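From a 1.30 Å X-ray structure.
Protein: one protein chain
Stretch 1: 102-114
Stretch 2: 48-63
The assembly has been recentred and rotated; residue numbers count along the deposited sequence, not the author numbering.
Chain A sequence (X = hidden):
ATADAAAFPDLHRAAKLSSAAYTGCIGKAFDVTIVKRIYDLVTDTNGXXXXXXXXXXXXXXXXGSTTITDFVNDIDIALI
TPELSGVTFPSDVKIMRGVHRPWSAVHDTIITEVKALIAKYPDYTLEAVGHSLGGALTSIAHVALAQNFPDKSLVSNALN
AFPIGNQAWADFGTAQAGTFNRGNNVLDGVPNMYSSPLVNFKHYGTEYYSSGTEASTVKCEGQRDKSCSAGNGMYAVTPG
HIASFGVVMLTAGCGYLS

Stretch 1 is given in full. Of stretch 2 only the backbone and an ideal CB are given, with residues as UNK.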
# COMPACT_ATOMS: atom_id res chain seq x y z
N PRO A 102 3.01 3.38 -13.50
CA PRO A 102 3.42 2.01 -13.11
C PRO A 102 2.24 1.11 -12.77
O PRO A 102 2.24 -0.04 -13.16
CB PRO A 102 4.33 2.24 -11.90
CG PRO A 102 4.05 3.65 -11.43
CD PRO A 102 3.70 4.40 -12.70
N TRP A 103 1.23 1.62 -12.05
CA TRP A 103 0.09 0.74 -11.76
C TRP A 103 -0.59 0.26 -13.05
O TRP A 103 -0.91 -0.91 -13.21
CB TRP A 103 -0.93 1.41 -10.85
CG TRP A 103 -2.07 0.50 -10.54
CD1 TRP A 103 -3.29 0.47 -11.18
CD2 TRP A 103 -1.99 -0.72 -9.79
NE1 TRP A 103 -3.98 -0.67 -10.84
CE2 TRP A 103 -3.22 -1.39 -9.95
CE3 TRP A 103 -1.02 -1.28 -8.94
CZ2 TRP A 103 -3.48 -2.62 -9.36
CZ3 TRP A 103 -1.29 -2.49 -8.32
CH2 TRP A 103 -2.53 -3.14 -8.52
N SER A 104 -0.83 1.19 -13.98
CA SER A 104 -1.55 0.84 -15.20
C SER A 104 -0.79 -0.18 -16.03
O SER A 104 -1.41 -1.00 -16.70
CB SER A 104 -1.84 2.11 -16.01
OG SER A 104 -0.65 2.62 -16.57
N ALA A 105 0.52 -0.20 -15.89
CA ALA A 105 1.35 -1.19 -16.58
C ALA A 105 1.06 -2.61 -16.12
O ALA A 105 1.20 -3.55 -16.91
CB ALA A 105 2.83 -0.87 -16.44
N VAL A 106 0.74 -2.78 -14.83
CA VAL A 106 0.58 -4.11 -14.24
C VAL A 106 -0.86 -4.44 -13.89
O VAL A 106 -1.16 -5.59 -13.55
CB VAL A 106 1.47 -4.29 -12.98
CG1 VAL A 106 2.95 -4.20 -13.34
CG2 VAL A 106 1.10 -3.27 -11.89
N HIS A 107 -1.75 -3.47 -14.03
CA HIS A 107 -3.13 -3.59 -13.58
C HIS A 107 -3.81 -4.84 -14.15
O HIS A 107 -4.42 -5.61 -13.42
CB HIS A 107 -3.91 -2.34 -13.99
CG HIS A 107 -5.35 -2.36 -13.60
ND1 HIS A 107 -6.37 -2.63 -14.50
CD2 HIS A 107 -5.95 -2.01 -12.45
CE1 HIS A 107 -7.54 -2.51 -13.88
NE2 HIS A 107 -7.31 -2.11 -12.64
N ASP A 108 -3.81 -4.97 -15.48
CA ASP A 108 -4.58 -6.05 -16.09
C ASP A 108 -4.01 -7.43 -15.73
O ASP A 108 -4.78 -8.36 -15.48
CB ASP A 108 -4.65 -5.91 -17.62
CG ASP A 108 -5.56 -4.79 -18.07
OD1 ASP A 108 -6.58 -4.54 -17.40
OD2 ASP A 108 -5.47 -4.43 -19.26
N THR A 109 -2.69 -7.53 -15.64
CA THR A 109 -2.06 -8.77 -15.20
C THR A 109 -2.49 -9.14 -13.78
O THR A 109 -2.83 -10.29 -13.52
CB THR A 109 -0.54 -8.65 -15.27
OG1 THR A 109 -0.16 -8.33 -16.62
CG2 THR A 109 0.13 -9.96 -14.88
N ILE A 110 -2.51 -8.17 -12.88
CA ILE A 110 -2.89 -8.43 -11.50
C ILE A 110 -4.37 -8.79 -11.41
O ILE A 110 -4.72 -9.79 -10.77
CB ILE A 110 -2.56 -7.21 -10.62
CG1 ILE A 110 -1.04 -7.08 -10.49
CG2 ILE A 110 -3.20 -7.35 -9.27
CD1 ILE A 110 -0.56 -5.79 -9.83
N ILE A 111 -5.25 -8.01 -12.04
CA ILE A 111 -6.68 -8.33 -12.01
C ILE A 111 -6.95 -9.74 -12.56
O ILE A 111 -7.74 -10.49 -11.99
CB ILE A 111 -7.52 -7.26 -12.76
CG1 ILE A 111 -7.35 -5.88 -12.11
CG2 ILE A 111 -8.98 -7.66 -12.78
CD1 ILE A 111 -7.73 -5.80 -10.65
N THR A 112 -6.29 -10.09 -13.64
CA THR A 112 -6.47 -11.42 -14.24
C THR A 112 -6.07 -12.54 -13.28
O THR A 112 -6.79 -13.52 -13.12
CB THR A 112 -5.67 -11.54 -15.55
OG1 THR A 112 -6.21 -10.61 -16.51
CG2 THR A 112 -5.79 -12.94 -16.14
N GLU A 113 -4.95 -12.37 -12.59
CA GLU A 113 -4.50 -13.40 -11.66
C GLU A 113 -5.39 -13.45 -10.43
O GLU A 113 -5.75 -14.54 -9.97
CB GLU A 113 -3.04 -13.17 -11.25
CG GLU A 113 -2.53 -14.17 -10.23
CD GLU A 113 -2.45 -15.61 -10.75
OE1 GLU A 113 -2.59 -15.84 -11.97
OE2 GLU A 113 -2.10 -16.50 -9.95
N VAL A 114 -5.82 -12.31 -9.92
CA VAL A 114 -6.74 -12.31 -8.79
C VAL A 114 -8.05 -13.04 -9.16
O VAL A 114 -8.58 -13.83 -8.36
CB VAL A 114 -7.00 -10.89 -8.24
CG1 VAL A 114 -8.13 -10.90 -7.19
CG2 VAL A 114 -5.71 -10.30 -7.67
N UNK A 48 4.02 -9.24 -6.29
CA UNK A 48 3.66 -10.65 -6.18
C UNK A 48 2.15 -10.68 -6.11
O UNK A 48 1.55 -9.88 -5.40
CB UNK A 48 4.30 -11.33 -4.97
N UNK A 49 1.57 -11.75 -6.64
CA UNK A 49 0.19 -12.12 -6.32
C UNK A 49 0.18 -13.54 -5.83
O UNK A 49 1.00 -14.36 -6.26
CB UNK A 49 -0.74 -11.96 -7.53
N UNK A 50 -0.63 -13.81 -4.81
CA UNK A 50 -0.75 -15.19 -4.35
C UNK A 50 -1.85 -15.31 -3.32
O UNK A 50 -2.78 -14.52 -3.32
CB UNK A 50 0.57 -15.69 -3.77
N UNK A 51 -1.78 -16.37 -2.53
CA UNK A 51 -2.85 -16.68 -1.58
C UNK A 51 -2.25 -17.16 -0.27
O UNK A 51 -1.18 -17.76 -0.23
CB UNK A 51 -3.80 -17.73 -2.15
N UNK A 52 -2.99 -16.89 0.80
CA UNK A 52 -2.64 -17.38 2.14
C UNK A 52 -3.74 -18.33 2.60
O UNK A 52 -4.83 -17.90 2.92
CB UNK A 52 -2.46 -16.23 3.13
N UNK A 53 -3.38 -19.60 2.75
CA UNK A 53 -4.28 -20.60 3.33
C UNK A 53 -4.57 -20.28 4.81
O UNK A 53 -5.72 -20.34 5.24
CB UNK A 53 -3.67 -22.00 3.20
N UNK A 54 -3.56 -19.76 5.51
CA UNK A 54 -3.68 -19.38 6.91
C UNK A 54 -4.70 -18.27 7.09
O UNK A 54 -5.55 -18.34 7.99
CB UNK A 54 -2.32 -18.94 7.46
N UNK A 55 -4.61 -17.22 6.29
CA UNK A 55 -5.48 -16.06 6.45
C UNK A 55 -6.76 -16.12 5.62
O UNK A 55 -7.63 -15.27 5.74
CB UNK A 55 -4.70 -14.79 6.08
N UNK A 56 -6.81 -17.09 4.70
CA UNK A 56 -7.87 -17.17 3.70
C UNK A 56 -7.98 -15.87 2.92
O UNK A 56 -9.04 -15.27 2.77
CB UNK A 56 -9.21 -17.50 4.36
N UNK A 57 -6.82 -15.46 2.40
CA UNK A 57 -6.76 -14.25 1.57
C UNK A 57 -6.08 -14.51 0.25
O UNK A 57 -5.28 -15.45 0.10
CB UNK A 57 -6.03 -13.13 2.31
N UNK A 58 -6.43 -13.67 -0.71
CA UNK A 58 -5.71 -13.52 -1.96
C UNK A 58 -5.04 -12.15 -1.91
O UNK A 58 -5.70 -11.15 -1.60
CB UNK A 58 -6.63 -13.66 -3.17
N UNK A 59 -3.71 -12.15 -2.08
CA UNK A 59 -2.87 -11.00 -1.73
C UNK A 59 -2.16 -10.46 -2.97
O UNK A 59 -1.65 -11.21 -3.80
CB UNK A 59 -1.85 -11.39 -0.66
N UNK A 60 -2.12 -9.13 -3.03
CA UNK A 60 -1.31 -8.38 -4.00
C UNK A 60 -0.26 -7.58 -3.23
O UNK A 60 -0.61 -6.69 -2.44
CB UNK A 60 -2.18 -7.46 -4.86
N UNK A 61 1.00 -7.91 -3.43
CA UNK A 61 2.09 -7.33 -2.63
C UNK A 61 3.00 -6.57 -3.59
O UNK A 61 3.57 -7.17 -4.51
CB UNK A 61 2.87 -8.40 -1.86
N UNK A 62 3.06 -5.25 -3.44
CA UNK A 62 3.82 -4.42 -4.36
C UNK A 62 5.14 -3.99 -3.75
O UNK A 62 5.21 -3.59 -2.59
CB UNK A 62 3.00 -3.19 -4.77
N UNK A 63 6.19 -4.03 -4.56
CA UNK A 63 7.51 -3.56 -4.12
C UNK A 63 7.59 -2.06 -4.26
O UNK A 63 7.15 -1.50 -5.28
CB UNK A 63 8.63 -4.23 -4.92

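Stretch 2 is a hairpin: strands 48-52 and 57-62 pair through backbone hydrogen bonds, and one face lies against helix 102-114. The helix runs nearly parallel to the first strand, at 19°, and close to antiparallel to the second, at 163°.

Position 48 has extended angles and its CB points away from the helix. Nothing in stretch 1 restricts it, so many strand-forming residues would serve; it is Phe-48, whose backbone N and O both pair with position 61.

At position 49 the CB points toward the helix, and the ideal CB already lies 3.9 Å from Glu-113 CG. Backbones are close here, the CA atoms of 49 and Ile-110 being 7.1 Å apart, so a compact apolar side chain suits: valine, alanine or isoleucine. The residue is Val-49. With chi1 t, its CG1 reaches 3.6 Å from Glu-113 CG and 4.1 Å from Val-114 CG2, while its CG2 lies 4.2 Å from Ile-110 CG1. It meets the aliphatic part of the glutamate, whose carboxylate is directed elsewhere.

Position 50 points its CB direction away, and its phi/psi of -172/-160 is a very extended conformation that glycine adopts most easily. It is Gly-50, paired through N and O with position 59.

Positions 51 to 56 have no contact with the helix. Extended 51 would accept many residues and is Tyr-51. Position 52 closes the first strand, where a small polar residue could tie down the turn; Ser-52 does so, its OG accepting a hydrogen bond from the N of position 55 at 2.9 Å. The helical angles of 53, 54 and 55 suit polar residues, here Thr-53, Glu-54 and Lys-55. Position 56 has positive phi (54/52), favourable to glycine, asparagine or aspartate but open to others; it is Lys-56. Position 57 resumes the strand, out of reach; extended angles favour beta-branched residues, and it is Thr-57.

Position 58 points toward the helix, with its ideal CB 5.1 Å from Val-114 CG1. That gap calls for an apolar chain of some reach, such as valine, isoleucine or leucine. Ile-58 places CG2 4.1 Å from Val-114 CG1.

Position 59 faces away; Ala-59 is one of many possibilities.

Position 60 again faces the helix, its ideal CB 4.5 Å from Ile-110 CG2 and 5.3 Å from Val-114 CG2. A branched aliphatic can fill the space between these side chains. Val-60 does so: its CG2 lies 3.8 Å from both Ile-110 CG2 and Val-114 CG2.

Position 61, extended and out of reach, would suit a beta-branched or aromatic residue; it is Ile-61.

At position 62 the CB points toward the helix, but no stretch 1 atom lies within 5.5 Å of it. Trp-103, Val-106 and Ile-110 line one side of an apolar space, favouring a long chain such as methionine or leucine. Met-62, with all three chi angles m, sets SD 4.0 Å from Ile-110 CD1 and 4.1 Å from Trp-103 CZ3, at the indole edge; its CE lies 4.3 Å from Val-106 CG2.

Position 63, out of reach, tolerates a long polar chain and is Arg-63.

Stretch 2 48-63: FVGYSTEKKTIAVIMR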
# COMPACT_ATOMS: atom_id res chain seq x y z
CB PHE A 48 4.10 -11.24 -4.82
CG PHE A 48 5.55 -11.13 -4.50
CD1 PHE A 48 6.51 -11.44 -5.46
CD2 PHE A 48 5.95 -11.00 -3.17
CE1 PHE A 48 7.85 -11.51 -5.11
CE2 PHE A 48 7.29 -11.10 -2.81
CZ PHE A 48 8.24 -11.34 -3.79
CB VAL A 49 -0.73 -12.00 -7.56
CG1 VAL A 49 -2.18 -12.29 -7.17
CG2 VAL A 49 -0.62 -10.59 -8.15
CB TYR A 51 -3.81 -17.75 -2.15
CG TYR A 51 -3.19 -19.08 -2.37
CD1 TYR A 51 -3.22 -20.05 -1.38
CD2 TYR A 51 -2.52 -19.38 -3.55
CE1 TYR A 51 -2.61 -21.29 -1.56
CE2 TYR A 51 -1.87 -20.59 -3.74
CZ TYR A 51 -1.92 -21.55 -2.74
OH TYR A 51 -1.28 -22.76 -2.91
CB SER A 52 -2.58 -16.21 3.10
OG SER A 52 -2.41 -16.71 4.44
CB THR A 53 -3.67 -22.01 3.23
OG1 THR A 53 -3.29 -22.27 1.88
CG2 THR A 53 -4.67 -23.05 3.69
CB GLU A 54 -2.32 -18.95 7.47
CG GLU A 54 -2.36 -18.56 8.93
CD GLU A 54 -1.00 -18.15 9.47
OE1 GLU A 54 0.02 -18.68 8.98
OE2 GLU A 54 -0.95 -17.15 10.22
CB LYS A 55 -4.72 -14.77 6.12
CG LYS A 55 -3.52 -14.50 7.02
CD LYS A 55 -3.94 -14.25 8.48
CE LYS A 55 -2.80 -13.61 9.25
NZ LYS A 55 -3.16 -13.47 10.69
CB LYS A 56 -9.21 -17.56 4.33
CG LYS A 56 -9.20 -18.96 4.96
CD LYS A 56 -10.59 -19.36 5.45
CE LYS A 56 -10.69 -20.85 5.75
NZ LYS A 56 -9.67 -21.29 6.74
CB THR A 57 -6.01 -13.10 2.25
OG1 THR A 57 -4.67 -13.52 2.52
CG2 THR A 57 -6.73 -12.62 3.50
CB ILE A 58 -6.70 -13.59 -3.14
CG1 ILE A 58 -7.27 -15.01 -3.21
CG2 ILE A 58 -6.05 -13.17 -4.46
CD1 ILE A 58 -8.58 -15.12 -3.97
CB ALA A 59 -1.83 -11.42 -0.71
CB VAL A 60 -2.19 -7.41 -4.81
CG1 VAL A 60 -1.35 -6.61 -5.79
CG2 VAL A 60 -3.33 -8.17 -5.55
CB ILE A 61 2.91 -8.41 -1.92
CG1 ILE A 61 2.02 -9.33 -1.08
CG2 ILE A 61 3.96 -7.76 -1.02
CD1 ILE A 61 2.74 -10.58 -0.57
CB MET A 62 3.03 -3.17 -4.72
CG MET A 62 1.70 -3.50 -5.46
SD MET A 62 1.85 -4.64 -6.87
CE MET A 62 2.82 -3.64 -8.00
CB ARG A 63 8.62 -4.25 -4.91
CG ARG A 63 9.99 -4.05 -4.28
CD ARG A 63 11.08 -4.50 -5.22
NE ARG A 63 11.24 -3.54 -6.29
CZ ARG A 63 11.89 -3.78 -7.42
NH1 ARG A 63 12.72 -4.81 -7.50
NH2 ARG A 63 11.87 -2.88 -8.39
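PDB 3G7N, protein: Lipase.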